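Local coordinates for Pre-mRNA-splicing factor 38 (PDB 5F5T), which is probably required for pre-mRNA splicing, as a member of the PRP38 family of spliceosomal proteins, at residues V47-W52 with Q83-F88; D66-H71 with L89-K94; R147-R152 with T158-M163; D164-D169 with D174-T179. All blocks are in the same frame, centred on the assembly; numbering follows the deposited sequence.

How the interactions relate
Interactions 1 and 2 both use helix 87-98: interaction 1 holds its first turn and the strand before it, interaction 2 the turns that follow, and they touch where the Trp52 and Phe93 rings meet. Interactions 3 and 4 form a second pair, since strand 158-162 runs directly into helix 163-172. Interaction 2 is buried and apolar, while 1 and 4 are partly buried and touch largely through apolar atoms; the serines of 1 cap helices, and two aspartates of 4 bind the other protein chain. Interaction 3 is by far the most extensive and polar; its face bearing Lys149 and Tyr162 meets the other protein chain. Phe88 packs against Phe166 and Cys177, joining interaction 1 to 4.

Interaction 1 of 4, residues V47-W52 with Q83-F88; sequences VESYFW and QKPSPF
Pro87 lies over one face of the Phe51 ring, and this CH-pi contact is the heart of the meeting between 47-52 and 83-88. Pro87 CB stands 3.7 Å from the centroid of the Phe51 ring and 15° off its normal, so CB lies over the face, somewhat toward the rim of the ring. Pro87 CA joins in 3.6 Å from Phe51 CE2, and the two side chains cross at about a right angle. Phe51 reaches this position because its CG is turned anti to the backbone N (chi1 179°). A second apolar touch is slighter: Ser49 CB touches Pro85 CG at 3.8 Å. Serine suits the spot because its CB packs on the proline while its short hydroxyl can reach back to the helix start.

The polar groups serve the helix ends rather than the contact. Ser49 OG accepts from Trp52 N at 3.2 Å, with an N-H...O angle of 155°, and is also hydrogen-bonded to Ile46 O. Ser86 OG caps Leu89 N in the same manner and also bonds Gly76 O. Pro87 follows that cap directly; it has no N-H, which costs nothing in the first turn, where the helix makes no use of one. The result is two serine N-caps, one starting helix 50-55 and the other helix 87-98, set close together in the mainly helical PRP38 domain.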
# COMPACT_ATOMS: atom_id res chain seq x y z
N VAL A 47 12.90 -0.19 18.55
CA VAL A 47 13.73 -1.11 19.34
C VAL A 47 13.75 -0.71 20.81
O VAL A 47 13.95 -1.55 21.69
CB VAL A 47 15.17 -1.19 18.80
CG1 VAL A 47 15.17 -1.76 17.38
CG2 VAL A 47 15.86 0.17 18.83
N GLU A 48 13.58 0.59 21.07
CA GLU A 48 13.46 1.10 22.43
C GLU A 48 12.09 0.83 23.05
O GLU A 48 11.93 0.86 24.27
CB GLU A 48 13.78 2.60 22.44
CG GLU A 48 15.26 2.89 22.21
CD GLU A 48 15.53 4.30 21.75
OE1 GLU A 48 14.57 5.01 21.40
OE2 GLU A 48 16.72 4.70 21.72
N SER A 49 11.09 0.58 22.20
CA SER A 49 9.70 0.46 22.65
C SER A 49 9.48 -0.76 23.54
O SER A 49 10.16 -1.78 23.40
CB SER A 49 8.74 0.39 21.46
OG SER A 49 8.79 -0.89 20.84
N TYR A 50 8.52 -0.64 24.44
CA TYR A 50 8.15 -1.71 25.35
C TYR A 50 7.62 -2.94 24.61
O TYR A 50 7.92 -4.08 24.96
CB TYR A 50 7.10 -1.21 26.33
CG TYR A 50 6.57 -2.24 27.29
CD1 TYR A 50 7.28 -2.56 28.44
CD2 TYR A 50 5.36 -2.89 27.06
CE1 TYR A 50 6.80 -3.49 29.33
CE2 TYR A 50 4.88 -3.83 27.95
CZ TYR A 50 5.61 -4.13 29.08
OH TYR A 50 5.14 -5.06 29.98
N PHE A 51 6.81 -2.70 23.58
CA PHE A 51 6.21 -3.80 22.84
C PHE A 51 7.27 -4.65 22.15
O PHE A 51 7.17 -5.87 22.10
CB PHE A 51 5.22 -3.28 21.80
CG PHE A 51 4.60 -4.37 20.98
CD1 PHE A 51 3.55 -5.11 21.49
CD2 PHE A 51 5.08 -4.67 19.72
CE1 PHE A 51 2.97 -6.13 20.75
CE2 PHE A 51 4.50 -5.69 18.97
CZ PHE A 51 3.45 -6.41 19.49
N TRP A 52 8.29 -3.99 21.61
CA TRP A 52 9.38 -4.70 20.96
C TRP A 52 10.13 -5.56 21.98
O TRP A 52 10.40 -6.73 21.74
CB TRP A 52 10.32 -3.71 20.28
CG TRP A 52 11.52 -4.34 19.66
CD1 TRP A 52 12.75 -4.49 20.22
CD2 TRP A 52 11.62 -4.87 18.33
NE1 TRP A 52 13.61 -5.09 19.34
CE2 TRP A 52 12.94 -5.34 18.17
CE3 TRP A 52 10.72 -5.01 17.27
CZ2 TRP A 52 13.38 -5.94 16.99
CZ3 TRP A 52 11.16 -5.60 16.10
CH2 TRP A 52 12.48 -6.05 15.96
N GLN A 83 5.93 9.50 20.71
CA GLN A 83 6.36 8.84 19.48
C GLN A 83 6.35 7.32 19.60
O GLN A 83 7.34 6.66 19.28
CB GLN A 83 7.77 9.32 19.08
CG GLN A 83 7.85 10.77 18.66
CD GLN A 83 7.11 11.04 17.36
OE1 GLN A 83 5.88 11.15 17.34
NE2 GLN A 83 7.86 11.15 16.27
N LYS A 84 5.25 6.77 20.08
CA LYS A 84 5.14 5.33 20.23
C LYS A 84 4.82 4.66 18.90
O LYS A 84 3.86 5.04 18.23
CB LYS A 84 4.08 4.95 21.27
CG LYS A 84 3.97 3.45 21.45
CD LYS A 84 3.42 3.08 22.82
CE LYS A 84 1.98 3.49 22.97
NZ LYS A 84 1.36 2.86 24.17
N PRO A 85 5.62 3.67 18.52
CA PRO A 85 5.35 2.90 17.30
C PRO A 85 4.28 1.86 17.58
O PRO A 85 4.29 1.24 18.65
CB PRO A 85 6.69 2.24 16.99
CG PRO A 85 7.34 2.08 18.32
CD PRO A 85 6.88 3.25 19.16
N SER A 86 3.36 1.66 16.64
CA SER A 86 2.29 0.70 16.84
C SER A 86 2.86 -0.71 16.85
O SER A 86 3.92 -0.95 16.26
CB SER A 86 1.24 0.82 15.73
OG SER A 86 1.78 0.43 14.49
N PRO A 87 2.17 -1.64 17.53
CA PRO A 87 2.57 -3.04 17.45
C PRO A 87 2.66 -3.51 16.00
O PRO A 87 3.53 -4.30 15.65
CB PRO A 87 1.44 -3.75 18.20
CG PRO A 87 1.00 -2.74 19.22
CD PRO A 87 1.05 -1.44 18.46
N PHE A 88 1.77 -2.97 15.17
CA PHE A 88 1.76 -3.27 13.74
C PHE A 88 3.09 -2.91 13.09
O PHE A 88 3.69 -3.73 12.38
CB PHE A 88 0.61 -2.51 13.08
CG PHE A 88 0.50 -2.72 11.60
CD1 PHE A 88 -0.16 -3.82 11.09
CD2 PHE A 88 1.01 -1.78 10.71
CE1 PHE A 88 -0.28 -4.01 9.73
CE2 PHE A 88 0.89 -1.97 9.35
CZ PHE A 88 0.25 -3.08 8.86

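Interaction 2 of 4, residues D66-H71 with L89-K94; sequences DRVVEH and LCLAFK
Arg67, which meets Leu91 through its CB, sends its CD to the edge of the His71 imidazole, in the plane of that ring. Over one face of the same imidazole lies Glu70 CG, 3.7 Å above the plane and offset toward the rim, and Phe51 of helix 50-55 meets the ring edge-to-face. The contact between the helices themselves is purely aliphatic and centres on Leu91. Its CD1 methyl touches Val68 CG2 at 3.7 Å and Arg67 CB at 3.9 Å, while CD2 lies 4.0 Å from Arg67 CB, so both branches of the leucine bear on the arginine's first carbon. Val68 offers CG2 because its other methyl, CG1, is turned anti to the backbone N (chi1 167°).

This is helix-to-helix packing in a helical part of the fold: Leu122 of helix 117-130 touches both Val68 and Leu91, bringing a third helix to the junction of helices 61-71 and 87-98. Valine and leucine fit a place where only hydrocarbon is met, and the backbone around them is satisfied within each helix, as by His71 N to Arg67 O at 2.8 Å. Arginine suits the margin, its early carbons packing while the chain bends at chi2 and chi3 to lead the guanidinium away from Leu91. There its NH1 bonds Gln55 O, and His71 NE2 makes a weak bond to Gln55 OE1.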
# COMPACT_ATOMS: atom_id res chain seq x y z
N ASP A 66 0.66 -15.25 15.78
CA ASP A 66 0.15 -15.19 17.16
C ASP A 66 0.14 -13.75 17.71
O ASP A 66 -0.84 -13.31 18.31
CB ASP A 66 0.96 -16.10 18.08
CG ASP A 66 0.77 -17.58 17.76
OD1 ASP A 66 -0.39 -18.02 17.60
OD2 ASP A 66 1.78 -18.31 17.69
N ARG A 67 1.23 -13.02 17.47
CA ARG A 67 1.38 -11.65 17.92
C ARG A 67 0.39 -10.72 17.24
O ARG A 67 -0.13 -9.80 17.86
CB ARG A 67 2.80 -11.12 17.68
CG ARG A 67 3.89 -11.79 18.49
CD ARG A 67 3.58 -11.81 19.97
NE ARG A 67 3.79 -13.14 20.53
CZ ARG A 67 4.90 -13.53 21.14
NH1 ARG A 67 5.91 -12.68 21.30
NH2 ARG A 67 4.99 -14.76 21.61
N VAL A 68 0.15 -10.94 15.95
CA VAL A 68 -0.81 -10.11 15.24
C VAL A 68 -2.20 -10.28 15.82
O VAL A 68 -2.88 -9.30 16.13
CB VAL A 68 -0.83 -10.41 13.73
CG1 VAL A 68 -2.04 -9.76 13.08
CG2 VAL A 68 0.46 -9.93 13.09
N VAL A 69 -2.62 -11.53 15.99
CA VAL A 69 -3.95 -11.79 16.54
C VAL A 69 -4.07 -11.22 17.96
O VAL A 69 -5.07 -10.61 18.33
CB VAL A 69 -4.27 -13.30 16.56
CG1 VAL A 69 -5.53 -13.58 17.36
CG2 VAL A 69 -4.42 -13.81 15.13
N GLU A 70 -3.02 -11.43 18.75
CA GLU A 70 -2.99 -11.02 20.14
C GLU A 70 -2.94 -9.50 20.37
O GLU A 70 -3.59 -8.98 21.28
CB GLU A 70 -1.78 -11.67 20.82
CG GLU A 70 -1.87 -11.81 22.32
CD GLU A 70 -0.75 -12.68 22.86
OE1 GLU A 70 -0.53 -12.66 24.09
OE2 GLU A 70 -0.10 -13.38 22.06
N HIS A 71 -2.17 -8.78 19.56
CA HIS A 71 -1.75 -7.44 19.94
C HIS A 71 -2.09 -6.29 18.99
O HIS A 71 -2.12 -5.14 19.42
CB HIS A 71 -0.23 -7.43 20.15
CG HIS A 71 0.22 -8.25 21.32
ND1 HIS A 71 -0.12 -7.94 22.62
CD2 HIS A 71 1.00 -9.35 21.39
CE1 HIS A 71 0.41 -8.83 23.43
NE2 HIS A 71 1.10 -9.70 22.72
N LEU A 89 3.57 -1.70 13.36
CA LEU A 89 4.84 -1.24 12.81
C LEU A 89 6.00 -2.08 13.33
O LEU A 89 6.89 -2.46 12.56
CB LEU A 89 5.07 0.23 13.15
CG LEU A 89 6.30 0.86 12.49
CD1 LEU A 89 6.24 0.68 10.99
CD2 LEU A 89 6.38 2.34 12.85
N CYS A 90 5.98 -2.37 14.62
CA CYS A 90 7.04 -3.15 15.25
C CYS A 90 7.13 -4.53 14.61
O CYS A 90 8.22 -5.03 14.34
CB CYS A 90 6.78 -3.30 16.75
SG CYS A 90 6.86 -1.75 17.66
N LEU A 91 5.98 -5.13 14.36
CA LEU A 91 5.93 -6.44 13.74
C LEU A 91 6.39 -6.37 12.29
O LEU A 91 7.00 -7.30 11.79
CB LEU A 91 4.52 -7.03 13.83
CG LEU A 91 4.17 -7.51 15.24
CD1 LEU A 91 2.76 -8.05 15.31
CD2 LEU A 91 5.17 -8.56 15.68
N ALA A 92 6.10 -5.25 11.63
CA ALA A 92 6.61 -5.05 10.27
C ALA A 92 8.14 -5.04 10.29
O ALA A 92 8.78 -5.67 9.45
CB ALA A 92 6.07 -3.77 9.68
N PHE A 93 8.70 -4.32 11.25
CA PHE A 93 10.15 -4.23 11.38
C PHE A 93 10.74 -5.60 11.68
O PHE A 93 11.78 -5.98 11.13
CB PHE A 93 10.54 -3.24 12.48
CG PHE A 93 12.02 -3.01 12.58
CD1 PHE A 93 12.71 -2.32 11.60
CD2 PHE A 93 12.73 -3.48 13.68
CE1 PHE A 93 14.07 -2.11 11.69
CE2 PHE A 93 14.10 -3.28 13.78
CZ PHE A 93 14.77 -2.59 12.78
N LYS A 94 10.05 -6.35 12.52
CA LYS A 94 10.49 -7.70 12.84
C LYS A 94 10.46 -8.59 11.60
O LYS A 94 11.33 -9.42 11.42
CB LYS A 94 9.62 -8.31 13.93
CG LYS A 94 10.08 -9.69 14.38
CD LYS A 94 11.57 -9.71 14.64
CE LYS A 94 11.88 -9.61 16.12
NZ LYS A 94 13.25 -10.10 16.44

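Interaction 3 of 4, residues R147-R152 with T158-M163; sequences RRKLRR and TSLTYM
A two-stranded antiparallel beta hairpin joins Lys149-Arg152 to Thr158-Tyr162, with Leu150 opposite Thr161 and Arg152 opposite Ser159 as its hydrogen-bonded pairs. Leu150 N reaches Thr161 O at 2.9 Å and the return bond, Thr161 N to Leu150 O, has the same length. Met163 N continues the series to Arg148 O at 3.0 Å.

Near the turn, Arg151 grips Thr158 side-on: NE at 2.9 Å and NH2 at 3.1 Å both donate to Thr158 OG1, which lies in the guanidinium plane. Bends at chi2 (-66°) and chi3 (-49°) curl the arginine over strand 158-162, laying one guanidinium face on Ser159 C and Leu160 N. Threonine suits this place because its hydroxyl takes both arginine bonds and also bonds the backbone of the other protein chain. Arg152, on the reverse face, spreads its guanidinium over Thr161 CB, with a weak bond from NE to Ser159 OG at its edge.

Lys149 and Tyr162 run side by side, Lys149 CG 3.9 Å from Tyr162 CE2; the tyrosine ring also makes a cation-pi contact with a basic side chain of the other protein chain. On the face that carries Leu150 and Thr161, Leu150 CD1 meets Met163 CE at 3.7 Å. Leu150 also packs on Lys117 and Tyr118 of helix 117-130, and Met163 on Arg120, so the hairpin packs against that helix while strand 158-162 passes straight into helix 163-172.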
# COMPACT_ATOMS: atom_id res chain seq x y z
N ARG A 147 -13.22 -5.68 1.71
CA ARG A 147 -13.94 -4.52 2.20
C ARG A 147 -14.03 -4.49 3.72
O ARG A 147 -14.73 -3.66 4.29
CB ARG A 147 -15.35 -4.50 1.60
CG ARG A 147 -16.30 -5.48 2.27
CD ARG A 147 -17.69 -5.38 1.70
NE ARG A 147 -17.97 -6.43 0.72
CZ ARG A 147 -18.85 -7.41 0.92
NH1 ARG A 147 -19.53 -7.46 2.06
NH2 ARG A 147 -19.04 -8.32 -0.01
N ARG A 148 -13.30 -5.39 4.38
CA ARG A 148 -13.33 -5.49 5.83
C ARG A 148 -12.83 -4.21 6.50
O ARG A 148 -11.91 -3.56 6.00
CB ARG A 148 -12.49 -6.69 6.30
CG ARG A 148 -13.14 -8.04 6.04
CD ARG A 148 -12.22 -9.19 6.45
NE ARG A 148 -11.00 -9.23 5.66
CZ ARG A 148 -9.99 -10.07 5.87
NH1 ARG A 148 -10.06 -10.95 6.86
NH2 ARG A 148 -8.91 -10.03 5.10
N LYS A 149 -13.45 -3.86 7.62
CA LYS A 149 -13.09 -2.65 8.35
C LYS A 149 -11.78 -2.79 9.12
O LYS A 149 -11.51 -3.82 9.73
CB LYS A 149 -14.21 -2.28 9.31
CG LYS A 149 -15.55 -2.09 8.65
CD LYS A 149 -16.63 -1.85 9.68
CE LYS A 149 -17.99 -1.68 9.02
NZ LYS A 149 -19.06 -1.49 10.02
N LEU A 150 -11.00 -1.72 9.12
CA LEU A 150 -9.76 -1.63 9.88
C LEU A 150 -9.73 -0.33 10.67
O LEU A 150 -10.31 0.67 10.25
CB LEU A 150 -8.54 -1.69 8.96
CG LEU A 150 -8.28 -2.93 8.10
CD1 LEU A 150 -7.05 -2.70 7.24
CD2 LEU A 150 -8.12 -4.17 8.96
N ARG A 151 -9.03 -0.34 11.80
CA ARG A 151 -8.85 0.88 12.56
C ARG A 151 -7.50 1.47 12.19
O ARG A 151 -6.52 0.73 12.01
CB ARG A 151 -8.92 0.64 14.07
CG ARG A 151 -10.22 0.03 14.55
CD ARG A 151 -11.44 0.92 14.40
NE ARG A 151 -11.32 2.28 14.89
CZ ARG A 151 -12.25 3.20 14.65
NH1 ARG A 151 -13.31 2.87 13.94
NH2 ARG A 151 -12.11 4.44 15.11
N ARG A 152 -7.44 2.78 12.07
CA ARG A 152 -6.19 3.48 11.82
C ARG A 152 -5.93 4.45 12.96
O ARG A 152 -6.85 5.11 13.42
CB ARG A 152 -6.26 4.20 10.47
CG ARG A 152 -5.16 5.20 10.20
CD ARG A 152 -5.38 5.84 8.85
NE ARG A 152 -6.73 6.40 8.74
CZ ARG A 152 -7.38 6.58 7.60
NH1 ARG A 152 -6.82 6.25 6.45
NH2 ARG A 152 -8.61 7.09 7.61
N THR A 158 -8.74 6.29 17.42
CA THR A 158 -8.56 5.78 16.06
C THR A 158 -9.71 6.21 15.16
O THR A 158 -10.78 6.58 15.63
CB THR A 158 -8.47 4.24 16.04
OG1 THR A 158 -9.56 3.68 16.78
CG2 THR A 158 -7.16 3.75 16.64
N SER A 159 -9.46 6.16 13.85
CA SER A 159 -10.48 6.48 12.86
C SER A 159 -10.70 5.25 12.00
O SER A 159 -9.85 4.37 11.94
CB SER A 159 -10.06 7.66 11.99
OG SER A 159 -9.04 7.27 11.09
N LEU A 160 -11.85 5.19 11.33
CA LEU A 160 -12.18 4.05 10.49
C LEU A 160 -11.55 4.13 9.11
O LEU A 160 -11.54 5.18 8.48
CB LEU A 160 -13.70 3.93 10.35
CG LEU A 160 -14.22 2.79 9.48
CD1 LEU A 160 -13.76 1.44 10.02
CD2 LEU A 160 -15.73 2.85 9.37
N THR A 161 -11.04 2.99 8.64
CA THR A 161 -10.61 2.86 7.26
C THR A 161 -10.94 1.43 6.82
O THR A 161 -11.48 0.66 7.60
CB THR A 161 -9.11 3.15 7.06
OG1 THR A 161 -8.82 3.23 5.66
CG2 THR A 161 -8.26 2.05 7.68
N TYR A 162 -10.63 1.08 5.58
CA TYR A 162 -10.98 -0.24 5.08
C TYR A 162 -9.78 -0.89 4.41
O TYR A 162 -8.86 -0.21 3.97
CB TYR A 162 -12.15 -0.15 4.10
CG TYR A 162 -13.34 0.59 4.65
CD1 TYR A 162 -13.42 1.97 4.56
CD2 TYR A 162 -14.39 -0.09 5.25
CE1 TYR A 162 -14.51 2.66 5.06
CE2 TYR A 162 -15.49 0.59 5.75
CZ TYR A 162 -15.54 1.97 5.66
OH TYR A 162 -16.62 2.65 6.15
N MET A 163 -9.83 -2.22 4.29
CA MET A 163 -8.72 -2.96 3.70
C MET A 163 -8.42 -2.49 2.29
O MET A 163 -7.27 -2.30 1.93
CB MET A 163 -9.03 -4.46 3.70
CG MET A 163 -7.94 -5.29 3.04
SD MET A 163 -6.39 -5.28 3.96
CE MET A 163 -6.92 -5.97 5.53

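Interaction 4 of 4, residues D164-D169 with D174-T179; sequences DEFIDD and DRVCST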
# COMPACT_ATOMS: atom_id res chain seq x y z
N ASP A 164 -9.46 -2.28 1.48
CA ASP A 164 -9.26 -1.84 0.11
C ASP A 164 -8.66 -0.45 0.08
O ASP A 164 -7.87 -0.12 -0.81
CB ASP A 164 -10.58 -1.89 -0.67
CG ASP A 164 -11.69 -1.12 0.01
OD1 ASP A 164 -12.05 -1.48 1.15
OD2 ASP A 164 -12.23 -0.18 -0.61
N GLU A 165 -9.02 0.37 1.07
CA GLU A 165 -8.45 1.70 1.19
C GLU A 165 -6.98 1.65 1.61
O GLU A 165 -6.16 2.45 1.15
CB GLU A 165 -9.25 2.53 2.19
CG GLU A 165 -10.31 3.40 1.55
CD GLU A 165 -10.88 4.42 2.51
OE1 GLU A 165 -10.54 4.36 3.71
OE2 GLU A 165 -11.67 5.29 2.07
N PHE A 166 -6.65 0.72 2.49
CA PHE A 166 -5.27 0.53 2.92
C PHE A 166 -4.39 0.04 1.76
O PHE A 166 -3.28 0.54 1.56
CB PHE A 166 -5.22 -0.47 4.09
CG PHE A 166 -3.85 -0.62 4.70
CD1 PHE A 166 -3.24 0.44 5.35
CD2 PHE A 166 -3.18 -1.82 4.61
CE1 PHE A 166 -1.98 0.30 5.91
CE2 PHE A 166 -1.92 -1.97 5.16
CZ PHE A 166 -1.32 -0.91 5.81
N ILE A 167 -4.91 -0.92 1.00
CA ILE A 167 -4.22 -1.43 -0.18
C ILE A 167 -4.01 -0.33 -1.20
O ILE A 167 -2.91 -0.16 -1.74
CB ILE A 167 -5.01 -2.58 -0.85
CG1 ILE A 167 -5.12 -3.77 0.10
CG2 ILE A 167 -4.34 -3.00 -2.14
CD1 ILE A 167 -3.80 -4.33 0.53
N ASP A 168 -5.07 0.44 -1.45
CA ASP A 168 -5.00 1.55 -2.39
C ASP A 168 -3.96 2.57 -1.94
O ASP A 168 -3.23 3.13 -2.76
CB ASP A 168 -6.36 2.22 -2.54
CG ASP A 168 -6.43 3.15 -3.74
OD1 ASP A 168 -5.92 2.78 -4.82
OD2 ASP A 168 -6.99 4.26 -3.60
N ASP A 169 -3.88 2.79 -0.62
CA ASP A 169 -2.86 3.67 -0.06
C ASP A 169 -1.46 3.14 -0.32
O ASP A 169 -0.56 3.90 -0.69
CB ASP A 169 -3.08 3.85 1.44
CG ASP A 169 -4.15 4.87 1.76
OD1 ASP A 169 -4.69 5.48 0.81
OD2 ASP A 169 -4.44 5.09 2.96
N ASP A 174 3.26 7.68 -1.22
CA ASP A 174 4.70 7.63 -0.95
C ASP A 174 5.02 7.25 0.50
O ASP A 174 6.03 6.61 0.76
CB ASP A 174 5.35 8.97 -1.29
CG ASP A 174 5.42 9.22 -2.78
OD1 ASP A 174 5.46 8.24 -3.55
OD2 ASP A 174 5.44 10.40 -3.19
N ARG A 175 4.17 7.67 1.43
CA ARG A 175 4.42 7.40 2.84
C ARG A 175 3.21 6.77 3.53
O ARG A 175 2.12 7.33 3.54
CB ARG A 175 4.82 8.69 3.56
CG ARG A 175 5.44 8.48 4.92
CD ARG A 175 6.24 9.69 5.36
NE ARG A 175 7.26 9.34 6.34
CZ ARG A 175 7.11 9.49 7.65
NH1 ARG A 175 5.98 9.97 8.14
NH2 ARG A 175 8.09 9.14 8.48
N VAL A 176 3.43 5.60 4.12
CA VAL A 176 2.39 4.88 4.84
C VAL A 176 2.94 4.33 6.16
O VAL A 176 4.00 3.71 6.18
CB VAL A 176 1.84 3.72 3.99
CG1 VAL A 176 1.00 2.76 4.83
CG2 VAL A 176 1.03 4.26 2.82
N CYS A 177 2.20 4.57 7.24
CA CYS A 177 2.59 4.09 8.57
C CYS A 177 3.97 4.58 8.97
O CYS A 177 4.81 3.80 9.41
CB CYS A 177 2.55 2.56 8.63
SG CYS A 177 0.90 1.87 8.75
N SER A 178 4.20 5.88 8.77
CA SER A 178 5.43 6.53 9.20
C SER A 178 6.64 5.94 8.47
O SER A 178 7.78 6.10 8.91
CB SER A 178 5.61 6.40 10.71
OG SER A 178 4.79 7.32 11.41
N THR A 179 6.37 5.29 7.34
CA THR A 179 7.42 4.65 6.56
C THR A 179 7.40 5.14 5.12
O THR A 179 6.36 5.14 4.47
CB THR A 179 7.27 3.12 6.58
OG1 THR A 179 7.34 2.64 7.93
CG2 THR A 179 8.35 2.46 5.74
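Asp169, on helix 163-172, comes closest by backbone to Val176, their CA atoms 7.3 Å apart. The partner segment doubles back in a type I' beta turn from Val176 to Thr179, closed by Val176 N to Thr179 O at 3.0 Å and by Thr179 N to Val176 O at 3.1 Å. Cys177 (phi 57°) and Ser178 (phi 64°) take the left-handed conformation that such a turn requires. Thr179 OG1 adds a bond to Cys177 O at 3.2 Å, with the donor well above the carbonyl plane. This tight two-residue turn links the short, weakly bonded strand 175-176 to strand 179-180 in a small hairpin, which packs against the helix it follows in the chain.

The side chains that bridge the gap are apolar. Phe166, with CG anti to the backbone N (chi1 -174°), extends its ring toward the hairpin, and its CE1 atom lies 4.0 Å from Val176 CG1. Cys177 SG sits at the edge of the same ring, 4.3 Å from Phe166 CE1 and near its plane. Val176 turns its second methyl to the helix backbone, with CG2 3.9 Å from Asp169 O; a branched valine can thus address ring and backbone at once. Phe166 also rests on Ala121 of helix 117-130, and Phe88 touches both Phe166 and Cys177. Outside this contact, Asp164 and Asp168 of the same helix form salt bridges with basic side chains of the other protein chain.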